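Local coordinates for acyl-coenzyme A oxidase (Caenorhabditis elegans, PDB 5K3J), which catalyses the first, FAD-dependent desaturation step in peroxisomal beta-oxidation of ascaroside pheromone side chains, producing hydrogen peroxide, and also binds ATP, at residues 165-169 with 170-174; 258-262 with 263-267; 434-437 with 438-441; 519-522 with 523-527. One frame throughout, in Å; residues are numbered along the deposited sequence.

Contact 1 of 4, residues 165-169 with 170-174; sequences AVYDI and ASQEF
Asp168 and Glu173 face each other as an antiparallel hydrogen-bonded pair, and the backbone bonds start there. Asp168 N gives its proton almost straight to Glu173 O at 2.9 Å; the return bond, Glu173 N to Asp168 O, is longer and weak at 3.3 Å. Round the turn, Gln172 N makes another weak bond to Ile169 O. Gln172 and Glu173 both lie against Asp168, which makes this a G1 beta bulge closing the hairpin between strands 164-168 and 173-177; Gln172, at the bulge, carries a positive phi of 54°.

The acidic side chains form a second group, on the sheet face that carries Asp168 and Glu173. Ser171 OG sits 3.1 Å from Asp168 OD2 and 2.7 Å from Glu173 OE1, with one hydroxyl proton that could go to either. The two carboxylates would be expected to repel each other mildly, but Arg257 NH1 forms a salt bridge with both and probably offsets this.

On the other face, Tyr167 and Phe174 are a non-hydrogen-bonded pair. Their rings meet obliquely, centroids 5.0 Å apart and planes at 40°, and Tyr167 CD1 stands over the centre of one face of Phe174. The Tyr167 methylene joins in, CB lying 3.9 Å from Phe174 CE1. With CG anti to the nitrogen (chi1 -170°), the tyrosine runs alongside Gln172, its OH 3.5 Å from Gln172 CB and hydrogen-bonded to Ala272 O. Phe216 meets the Phe174 ring edge-to-face.

Contact 2 of 4, residues 258-262 with 263-267; sequences VPRTN and LLMRH
Asn262 N bonds to Pro259 O at 2.8 Å, the shortest sound polar bond of the turn. One residue further on, Leu263 N reaches Arg260 O with a weak hydrogen bond of 3.3 Å, so two successive carbonyls are taken up by amides three residues on and the backbone curls tightly as it leaves the strand.

The side-chain part of the contact is Arg260 against Met265. The two cross at about a right angle, and the touching is done by the thioether end: Met265 CE is 3.8 Å from Arg260 NH1, approaching the guanidinium obliquely, and the same methyl packs beside the Arg260 carbonyl. A bend at chi3 (67°) turns the otherwise extended arginine at its far end, where NH1 is hydrogen-bonded to Val270 O. Thr261 CG2 covers one face of the guanidinium, 3.7 Å above its plane and offset toward the rim. Met265 CE also packs on Thr261 CA at 3.9 Å, so the methyl spans two residues of the turn.

The side chain of Gln130 holds the turn from outside: its NE2 donates to Thr261 O and Leu263 O, and its OE1 accepts from Met265 N. Leu263 meanwhile packs on Phe174 of strand 173-177 and Phe216 of strand 210-219. This is a short 3-10 turn at the end of strand 256-259, in the loop that runs along strand 210-219 and past helix 112-125 toward strand 269-270.

Contact 3 of 4, residues 434-437 with 438-441; sequences ENMV and MLLQ. With FAD (flavin-adenine dinucleotide), chain C.
Glu434 O takes the amide of Met438 at 2.9 Å, and with that bond the first turn of helix 435-450 is closed. The tight part is this backbone: Leu439 N reaches Asn435 O at 2.9 Å and Leu440 N reaches Met436 O at 3.0 Å, while the fourth bond, Gln441 N to Val437 O, is weak. Glu434 is the N-cap. With its chain bent at chi2 (-66°), it folds back so that OE1 accepts from Met436 N at 2.9 Å, met from above the carboxylate plane. FAD O2B is hydrogen-bonded to the same OE1, though modelled too close for the length to be trusted; OE2 forms a salt bridge with Arg341 of the second subunit.

Few side chains touch across the turn: Met436 and Leu439 run side by side, CE to CD1 3.9 Å, and the Val437 CG1 to Met438 CE approach is 3.8 Å. Every residue is buried, and the outward sides of the turn go to ligands rather than solvent. Val437 CG2 packs on the FAD adenine, 3.6 Å from C5A, and Leu440 CD1 borders the same ring system. Met438 and Gln441 touch the ascaroside-CoA, Met436 and Leu439 the ATP pocket. The turn thus lies between three ligands, with helix 379-405 against Met438 and Gln441 and helix 520-543 against Leu439 and Leu440.

Contact 4 of 4, residues 519-522 with 523-527; sequences SAVE and LTRAS. With ATP (adenosine-5'-triphosphate), chain D.
The guanidinium of Arg525 is met obliquely by Val521 CG1 and Glu522 OE2, while ATP takes one face and an edge. O1A of the alpha-phosphate stands over the face, 3.9 Å from Arg525 CZ; O2G of the gamma-phosphate lies at the edge and in plane, 3.1 Å from Arg525 NH1. Val521 runs alongside the arginine in the same direction, its CG1 3.4 Å from Arg525 NH2. The Glu522 carboxylate is turned 31° from the guanidinium plane, and its OE2 makes a salt bridge to Arg525 NE at 3.5 Å. Arg525 is extended from CG to NE, which carries the charged end from the helix to the phosphates.

Second partners tie both charges down: Tyr591 OH of the second subunit bonds to Glu522 OE2 and Arg525 NH2, and Gln494 NE2 to Glu522 OE1. ATP sits here between subunits, held also by Arg528 and Tyr573 of this chain and by His340 and Gln402 of the second.

All this happens on the first turns of helix 520-543, one of the C-terminal helices of the acyl-CoA oxidase fold. Leu523 N closes the first turn on Ser519 O at 3.1 Å. Val521 O is gripped twice, by Arg525 N at 3.0 Å and by the Thr524 hydroxyl; a chi1 of 58° sets OG1 between the backbone nitrogen and carbonyl carbon, where it reaches back to that oxygen. Ala526 N follows on Glu522 O. Leu523 CD1 lies beside the Ser519 hydroxyl, which is hydrogen-bonded to Ala515 O.

Overall arrangement
From the N terminus, contact 1 closes the hairpin of strands 164-168 and 173-177, and contact 2 is the turn by which strand 256-259 leaves the same sheet. These two touch: strands 173-177 and 256-259 are neighbours, joined by a probable hydrogen bond from Phe174 N to Val258 O. Contacts 3 and 4 come later, at the first turns of helices 435-450 and 520-543, and they too meet, Ser527 OG probably hydrogen-bonded to Leu439 O and Leu440 packing on Thr524. Both helix starts reach the second subunit. All four are local and follow in series, none nesting or crossing. The beta pair stands apart from the helical pair, contacts 2 and 3 being about 17 Å apart at their nearest atoms.

Contact 1 of 4, residues 165-169 with 170-174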
# COMPACT_ATOMS: atom_id res chain seq x y z
N ALA A 165 1.12 37.00 -10.53
CA ALA A 165 0.47 37.50 -11.73
C ALA A 165 0.28 39.00 -11.60
O ALA A 165 -0.67 39.47 -10.96
CB ALA A 165 -0.86 36.81 -11.95
N VAL A 166 1.20 39.75 -12.21
CA VAL A 166 1.22 41.20 -12.10
C VAL A 166 0.62 41.88 -13.33
O VAL A 166 1.06 41.64 -14.45
CB VAL A 166 2.67 41.72 -11.90
CG1 VAL A 166 2.76 43.21 -12.22
CG2 VAL A 166 3.15 41.43 -10.48
N TYR A 167 -0.37 42.73 -13.10
CA TYR A 167 -0.99 43.44 -14.20
C TYR A 167 -0.24 44.72 -14.54
O TYR A 167 -0.00 45.57 -13.67
CB TYR A 167 -2.45 43.74 -13.89
CG TYR A 167 -3.21 44.27 -15.08
CD1 TYR A 167 -3.16 43.61 -16.30
CD2 TYR A 167 -3.99 45.41 -14.99
CE1 TYR A 167 -3.85 44.08 -17.40
CE2 TYR A 167 -4.68 45.90 -16.08
CZ TYR A 167 -4.61 45.23 -17.28
OH TYR A 167 -5.30 45.70 -18.38
N ASP A 168 0.15 44.85 -15.80
CA ASP A 168 0.77 46.07 -16.30
C ASP A 168 -0.22 46.78 -17.21
O ASP A 168 -0.41 46.39 -18.36
CB ASP A 168 2.07 45.74 -17.04
CG ASP A 168 2.59 46.90 -17.85
OD1 ASP A 168 2.62 48.04 -17.34
OD2 ASP A 168 2.98 46.67 -19.02
N ILE A 169 -0.84 47.83 -16.68
CA ILE A 169 -1.93 48.52 -17.37
C ILE A 169 -1.48 49.10 -18.71
O ILE A 169 -2.28 49.20 -19.64
CB ILE A 169 -2.49 49.66 -16.49
CG1 ILE A 169 -2.88 49.13 -15.10
CG2 ILE A 169 -3.70 50.30 -17.14
CD1 ILE A 169 -3.53 50.16 -14.21
N ALA A 170 -0.20 49.44 -18.81
CA ALA A 170 0.36 50.06 -20.01
C ALA A 170 0.04 49.30 -21.29
O ALA A 170 -0.54 49.85 -22.22
CB ALA A 170 1.87 50.20 -19.86
N SER A 171 0.41 48.02 -21.32
CA SER A 171 0.18 47.17 -22.48
C SER A 171 -0.98 46.21 -22.25
O SER A 171 -1.25 45.35 -23.09
CB SER A 171 1.45 46.39 -22.83
OG SER A 171 1.88 45.62 -21.72
N GLN A 172 -1.64 46.36 -21.11
CA GLN A 172 -2.77 45.51 -20.74
C GLN A 172 -2.40 44.03 -20.78
O GLN A 172 -2.99 43.25 -21.53
CB GLN A 172 -3.96 45.77 -21.65
CG GLN A 172 -4.49 47.20 -21.57
CD GLN A 172 -5.42 47.54 -22.71
OE1 GLN A 172 -5.35 48.63 -23.29
NE2 GLN A 172 -6.32 46.62 -23.04
N GLU A 173 -1.41 43.65 -19.97
CA GLU A 173 -0.96 42.27 -19.91
C GLU A 173 -0.70 41.85 -18.47
O GLU A 173 -0.40 42.67 -17.61
CB GLU A 173 0.32 42.09 -20.73
CG GLU A 173 0.18 42.37 -22.22
CD GLU A 173 1.51 42.34 -22.93
OE1 GLU A 173 2.44 43.04 -22.47
OE2 GLU A 173 1.64 41.61 -23.94
N PHE A 174 -0.81 40.55 -18.22
CA PHE A 174 -0.37 40.00 -16.95
C PHE A 174 1.05 39.49 -17.09
O PHE A 174 1.35 38.74 -18.02
CB PHE A 174 -1.29 38.87 -16.48
CG PHE A 174 -2.62 39.34 -15.99
CD1 PHE A 174 -2.78 39.80 -14.70
CD2 PHE A 174 -3.72 39.31 -16.82
CE1 PHE A 174 -4.01 40.23 -14.25
CE2 PHE A 174 -4.95 39.74 -16.38
CZ PHE A 174 -5.10 40.20 -15.09

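Contact 2 of 4, residues 258-262 with 263-267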
# COMPACT_ATOMS: atom_id res chain seq x y z
N VAL A 258 0.99 37.52 -20.84
CA VAL A 258 -0.25 37.10 -21.49
C VAL A 258 -1.26 38.24 -21.44
O VAL A 258 -1.26 39.03 -20.50
CB VAL A 258 -0.84 35.83 -20.83
CG1 VAL A 258 0.08 34.64 -21.05
CG2 VAL A 258 -1.09 36.06 -19.34
N PRO A 259 -2.11 38.34 -22.47
CA PRO A 259 -3.18 39.34 -22.52
C PRO A 259 -4.06 39.33 -21.27
O PRO A 259 -4.21 38.28 -20.64
CB PRO A 259 -3.99 38.93 -23.75
CG PRO A 259 -2.99 38.27 -24.63
CD PRO A 259 -2.01 37.58 -23.73
N ARG A 260 -4.61 40.49 -20.93
CA ARG A 260 -5.55 40.63 -19.82
C ARG A 260 -6.69 39.61 -19.91
O ARG A 260 -7.21 39.15 -18.89
CB ARG A 260 -6.13 42.05 -19.80
CG ARG A 260 -7.22 42.28 -18.77
CD ARG A 260 -7.88 43.63 -18.97
NE ARG A 260 -8.63 43.68 -20.22
CZ ARG A 260 -9.93 43.39 -20.33
NH1 ARG A 260 -10.62 43.03 -19.26
NH2 ARG A 260 -10.53 43.47 -21.51
N THR A 261 -7.05 39.24 -21.13
CA THR A 261 -8.14 38.31 -21.39
C THR A 261 -7.70 36.85 -21.43
O THR A 261 -8.44 35.98 -21.87
CB THR A 261 -8.84 38.66 -22.72
OG1 THR A 261 -7.85 38.73 -23.76
CG2 THR A 261 -9.53 40.00 -22.60
N ASN A 262 -6.48 36.59 -20.97
CA ASN A 262 -6.04 35.22 -20.74
C ASN A 262 -6.29 34.87 -19.29
O ASN A 262 -6.11 33.72 -18.86
CB ASN A 262 -4.57 35.03 -21.12
CG ASN A 262 -4.38 34.80 -22.60
OD1 ASN A 262 -5.12 35.35 -23.42
ND2 ASN A 262 -3.40 33.97 -22.96
N LEU A 263 -6.71 35.88 -18.53
CA LEU A 263 -7.27 35.67 -17.21
C LEU A 263 -8.69 35.15 -17.34
O LEU A 263 -9.55 35.79 -17.95
CB LEU A 263 -7.27 36.97 -16.39
CG LEU A 263 -8.08 36.96 -15.10
CD1 LEU A 263 -7.51 35.98 -14.09
CD2 LEU A 263 -8.17 38.35 -14.49
N LEU A 264 -8.93 33.97 -16.78
CA LEU A 264 -10.26 33.39 -16.82
C LEU A 264 -11.25 34.27 -16.07
O LEU A 264 -11.24 34.33 -14.84
CB LEU A 264 -10.27 31.98 -16.22
CG LEU A 264 -9.59 30.88 -17.03
CD1 LEU A 264 -10.20 29.53 -16.67
CD2 LEU A 264 -9.65 31.16 -18.54
N MET A 265 -12.09 34.95 -16.83
CA MET A 265 -13.15 35.76 -16.26
C MET A 265 -14.50 35.09 -16.53
O MET A 265 -14.62 34.27 -17.44
CB MET A 265 -13.10 37.18 -16.82
CG MET A 265 -11.82 37.91 -16.44
SD MET A 265 -11.64 39.56 -17.15
CE MET A 265 -10.50 39.26 -18.50
N ARG A 266 -15.49 35.54 -15.77
CA ARG A 266 -16.72 34.82 -15.39
C ARG A 266 -16.57 34.70 -13.89
O ARG A 266 -15.53 34.22 -13.41
CB ARG A 266 -16.89 33.44 -16.04
CG ARG A 266 -18.30 32.87 -15.91
CD ARG A 266 -18.34 31.38 -16.22
NE ARG A 266 -19.24 31.05 -17.32
CZ ARG A 266 -20.49 30.64 -17.16
NH1 ARG A 266 -21.24 30.36 -18.23
NH2 ARG A 266 -21.01 30.49 -15.94
N HIS A 267 -17.58 35.15 -13.15
CA HIS A 267 -17.54 35.34 -11.70
C HIS A 267 -16.72 36.58 -11.33
O HIS A 267 -17.20 37.44 -10.60
CB HIS A 267 -16.99 34.11 -10.96
CG HIS A 267 -17.48 32.81 -11.50
ND1 HIS A 267 -18.68 32.68 -12.17
CD2 HIS A 267 -16.92 31.58 -11.50
CE1 HIS A 267 -18.84 31.42 -12.53
NE2 HIS A 267 -17.79 30.73 -12.14

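Contact 3 of 4, residues 434-437 with 438-441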
# COMPACT_ATOMS: atom_id res chain seq x y z
N GLU A 434 -4.82 16.67 0.29
CA GLU A 434 -4.21 15.75 1.25
C GLU A 434 -5.28 15.29 2.25
O GLU A 434 -6.00 16.11 2.81
CB GLU A 434 -3.03 16.42 1.97
CG GLU A 434 -1.94 15.46 2.43
CD GLU A 434 -2.40 14.51 3.52
OE1 GLU A 434 -2.93 14.99 4.54
OE2 GLU A 434 -2.25 13.28 3.34
N ASN A 435 -5.35 13.97 2.47
CA ASN A 435 -6.44 13.36 3.24
C ASN A 435 -6.65 13.93 4.64
O ASN A 435 -7.79 14.19 5.04
CB ASN A 435 -6.21 11.84 3.34
CG ASN A 435 -6.91 11.07 2.24
OD1 ASN A 435 -7.14 9.87 2.37
ND2 ASN A 435 -7.25 11.76 1.16
N MET A 436 -5.56 14.13 5.38
CA MET A 436 -5.64 14.73 6.71
C MET A 436 -6.20 16.15 6.64
O MET A 436 -7.04 16.53 7.46
CB MET A 436 -4.27 14.75 7.39
CG MET A 436 -3.79 13.40 7.89
SD MET A 436 -5.00 12.54 8.91
CE MET A 436 -5.52 11.25 7.79
N VAL A 437 -5.71 16.93 5.68
CA VAL A 437 -6.16 18.31 5.48
C VAL A 437 -7.63 18.37 5.09
O VAL A 437 -8.36 19.27 5.53
CB VAL A 437 -5.31 19.01 4.39
CG1 VAL A 437 -5.85 20.39 4.09
CG2 VAL A 437 -3.85 19.08 4.81
N MET A 438 -8.07 17.41 4.29
CA MET A 438 -9.45 17.36 3.82
C MET A 438 -10.40 16.90 4.91
O MET A 438 -11.54 17.36 4.99
CB MET A 438 -9.58 16.45 2.59
CG MET A 438 -9.00 17.03 1.31
SD MET A 438 -9.65 18.66 0.92
CE MET A 438 -8.18 19.66 1.14
N LEU A 439 -9.94 15.97 5.75
CA LEU A 439 -10.71 15.52 6.90
C LEU A 439 -10.88 16.67 7.88
O LEU A 439 -11.90 16.77 8.56
CB LEU A 439 -10.03 14.33 7.58
CG LEU A 439 -10.24 12.93 7.00
CD1 LEU A 439 -9.41 11.90 7.75
CD2 LEU A 439 -11.72 12.56 7.05
N LEU A 440 -9.87 17.53 7.94
CA LEU A 440 -9.89 18.70 8.80
C LEU A 440 -10.80 19.79 8.24
O LEU A 440 -11.31 20.62 8.99
CB LEU A 440 -8.48 19.24 9.00
CG LEU A 440 -7.65 18.48 10.04
CD1 LEU A 440 -6.21 18.95 10.05
CD2 LEU A 440 -8.29 18.65 11.41
N GLN A 441 -10.98 19.78 6.93
CA GLN A 441 -11.86 20.75 6.27
C GLN A 441 -13.32 20.47 6.60
O GLN A 441 -14.10 21.40 6.84
CB GLN A 441 -11.64 20.72 4.76
CG GLN A 441 -10.65 21.75 4.26
CD GLN A 441 -11.25 23.14 4.18
OE1 GLN A 441 -11.84 23.52 3.17
NE2 GLN A 441 -11.08 23.92 5.24
PA FAD C . 1.60 18.58 1.92
O1A FAD C . 0.79 19.78 2.44
O2A FAD C . 3.03 18.99 1.66
O5B FAD C . 1.60 17.38 3.00
C5B FAD C . 2.72 17.22 3.88
C4B FAD C . 2.21 16.72 5.27
O4B FAD C . 1.88 17.75 6.01
C3B FAD C . 0.92 15.91 5.10
O3B FAD C . 0.87 14.93 6.02
C2B FAD C . -0.20 16.95 5.36
O2B FAD C . -1.45 16.27 5.83
C1B FAD C . 0.30 17.67 6.30
N9A FAD C . -0.27 18.99 6.29
C8A FAD C . -0.11 19.96 5.37
N7A FAD C . -0.82 21.04 5.77
C5A FAD C . -1.43 20.73 6.95
C6A FAD C . -2.27 21.46 7.79
N6A FAD C . -2.83 22.77 7.77
N1A FAD C . -2.74 20.90 8.91
C2A FAD C . -2.39 19.62 9.23
N3A FAD C . -1.57 18.91 8.42
C4A FAD C . -1.09 19.48 7.27
N1 FAD C . -1.38 19.28 -8.73
C2 FAD C . -1.90 20.11 -9.81
O2 FAD C . -1.94 21.32 -9.70
N3 FAD C . -2.37 19.50 -11.06
C4 FAD C . -2.33 18.10 -11.20
O4 FAD C . -2.73 17.57 -12.27
C4X FAD C . -1.80 17.24 -10.10
N5 FAD C . -1.76 15.81 -10.25
C5X FAD C . -1.24 14.97 -9.17
C6 FAD C . -1.21 13.57 -9.33
C7 FAD C . -0.71 12.75 -8.29
C7M FAD C . -0.77 11.28 -8.71
C8 FAD C . -0.25 13.33 -7.10
C8M FAD C . 0.30 12.53 -5.93
C9 FAD C . -0.29 14.73 -6.94
C9A FAD C . -0.78 15.55 -7.97
N10 FAD C . -0.83 17.02 -7.80
C10 FAD C . -1.33 17.85 -8.87
C1' FAD C . -0.35 17.66 -6.54
C2' FAD C . -1.40 17.48 -5.44
O2' FAD C . -2.48 18.32 -5.69
C3' FAD C . -0.81 17.83 -4.10
O3' FAD C . 0.33 17.05 -3.90
C4' FAD C . -1.82 17.51 -3.02
O4' FAD C . -2.84 18.49 -3.05
C5' FAD C . -1.13 17.51 -1.66
O5' FAD C . -0.49 18.78 -1.45
P FAD C . 0.98 18.77 -0.84
O1P FAD C . 1.90 18.01 -1.81
O2P FAD C . 1.47 20.17 -0.64
O3P FAD C . 0.95 18.03 0.56

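Contact 4 of 4, residues 519-522 with 523-527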
# COMPACT_ATOMS: atom_id res chain seq x y z
N SER A 519 -6.54 19.85 18.98
CA SER A 519 -7.72 18.99 18.92
C SER A 519 -7.86 18.33 17.56
O SER A 519 -8.88 17.70 17.27
CB SER A 519 -8.98 19.80 19.24
OG SER A 519 -9.16 20.84 18.30
N ALA A 520 -6.83 18.47 16.73
CA ALA A 520 -6.91 18.10 15.31
C ALA A 520 -7.23 16.63 15.06
O ALA A 520 -7.88 16.29 14.08
CB ALA A 520 -5.62 18.48 14.60
N VAL A 521 -6.77 15.75 15.95
CA VAL A 521 -7.00 14.32 15.77
C VAL A 521 -8.45 13.94 16.08
O VAL A 521 -9.07 13.20 15.32
CB VAL A 521 -6.06 13.47 16.65
CG1 VAL A 521 -6.33 11.99 16.43
CG2 VAL A 521 -4.61 13.79 16.31
N GLU A 522 -8.98 14.45 17.19
CA GLU A 522 -10.37 14.21 17.56
C GLU A 522 -11.31 14.68 16.47
O GLU A 522 -12.30 14.01 16.15
CB GLU A 522 -10.71 14.93 18.87
CG GLU A 522 -10.06 14.30 20.09
CD GLU A 522 -10.50 12.87 20.31
OE1 GLU A 522 -11.71 12.59 20.16
OE2 GLU A 522 -9.64 12.02 20.62
N LEU A 523 -11.00 15.84 15.89
CA LEU A 523 -11.80 16.44 14.83
C LEU A 523 -11.84 15.57 13.58
O LEU A 523 -12.84 15.54 12.87
CB LEU A 523 -11.25 17.82 14.49
CG LEU A 523 -11.35 18.87 15.60
CD1 LEU A 523 -10.44 20.03 15.29
CD2 LEU A 523 -12.78 19.33 15.74
N THR A 524 -10.74 14.87 13.30
CA THR A 524 -10.69 13.99 12.15
C THR A 524 -11.44 12.69 12.43
O THR A 524 -11.95 12.05 11.51
CB THR A 524 -9.25 13.65 11.73
OG1 THR A 524 -8.56 13.06 12.83
CG2 THR A 524 -8.51 14.90 11.29
N ARG A 525 -11.48 12.29 13.70
CA ARG A 525 -12.27 11.13 14.09
C ARG A 525 -13.74 11.44 13.87
O ARG A 525 -14.52 10.58 13.46
CB ARG A 525 -12.02 10.76 15.55
CG ARG A 525 -10.56 10.51 15.89
CD ARG A 525 -10.39 10.19 17.37
NE ARG A 525 -8.99 10.09 17.76
CZ ARG A 525 -8.24 9.00 17.60
NH1 ARG A 525 -8.75 7.91 17.05
NH2 ARG A 525 -6.97 9.01 18.00
N ALA A 526 -14.10 12.69 14.14
CA ALA A 526 -15.46 13.17 13.93
C ALA A 526 -15.83 13.14 12.45
O ALA A 526 -16.90 12.64 12.09
CB ALA A 526 -15.61 14.58 14.48
N SER A 527 -14.95 13.67 11.62
CA SER A 527 -15.18 13.70 10.18
C SER A 527 -15.42 12.30 9.62
O SER A 527 -16.42 12.06 8.95
CB SER A 527 -13.99 14.35 9.46
OG SER A 527 -13.95 15.75 9.71
PG ATP D . -10.71 5.60 14.55
O1G ATP D . -11.58 6.77 14.94
O2G ATP D . -9.61 5.29 15.54
O3G ATP D . -11.48 4.39 14.07
PB ATP D . -8.70 5.28 12.63
O1B ATP D . -9.10 4.77 11.26
O2B ATP D . -8.19 4.31 13.67
O3B ATP D . -9.93 6.12 13.24
PA ATP D . -6.74 6.95 13.66
O1A ATP D . -7.03 8.42 13.90
O2A ATP D . -6.91 5.96 14.79
O3A ATP D . -7.63 6.46 12.42
O5' ATP D . -5.25 6.81 13.08
C5' ATP D . -4.77 5.55 12.61
C4' ATP D . -3.93 5.84 11.38
O4' ATP D . -4.73 5.80 10.19
C3' ATP D . -3.32 7.22 11.50
O3' ATP D . -1.90 7.14 11.36
C2' ATP D . -3.92 8.01 10.35
O2' ATP D . -2.94 8.84 9.71
C1' ATP D . -4.45 6.96 9.40
N9 ATP D . -5.68 7.41 8.70
C8 ATP D . -6.92 7.43 9.23
N7 ATP D . -7.83 7.89 8.34
C5 ATP D . -7.18 8.18 7.20
C6 ATP D . -7.54 8.71 5.87
N6 ATP D . -8.82 9.03 5.56
N1 ATP D . -6.54 8.86 4.97
C2 ATP D . -5.27 8.54 5.26
N3 ATP D . -4.87 8.06 6.45
C4 ATP D . -5.76 7.86 7.45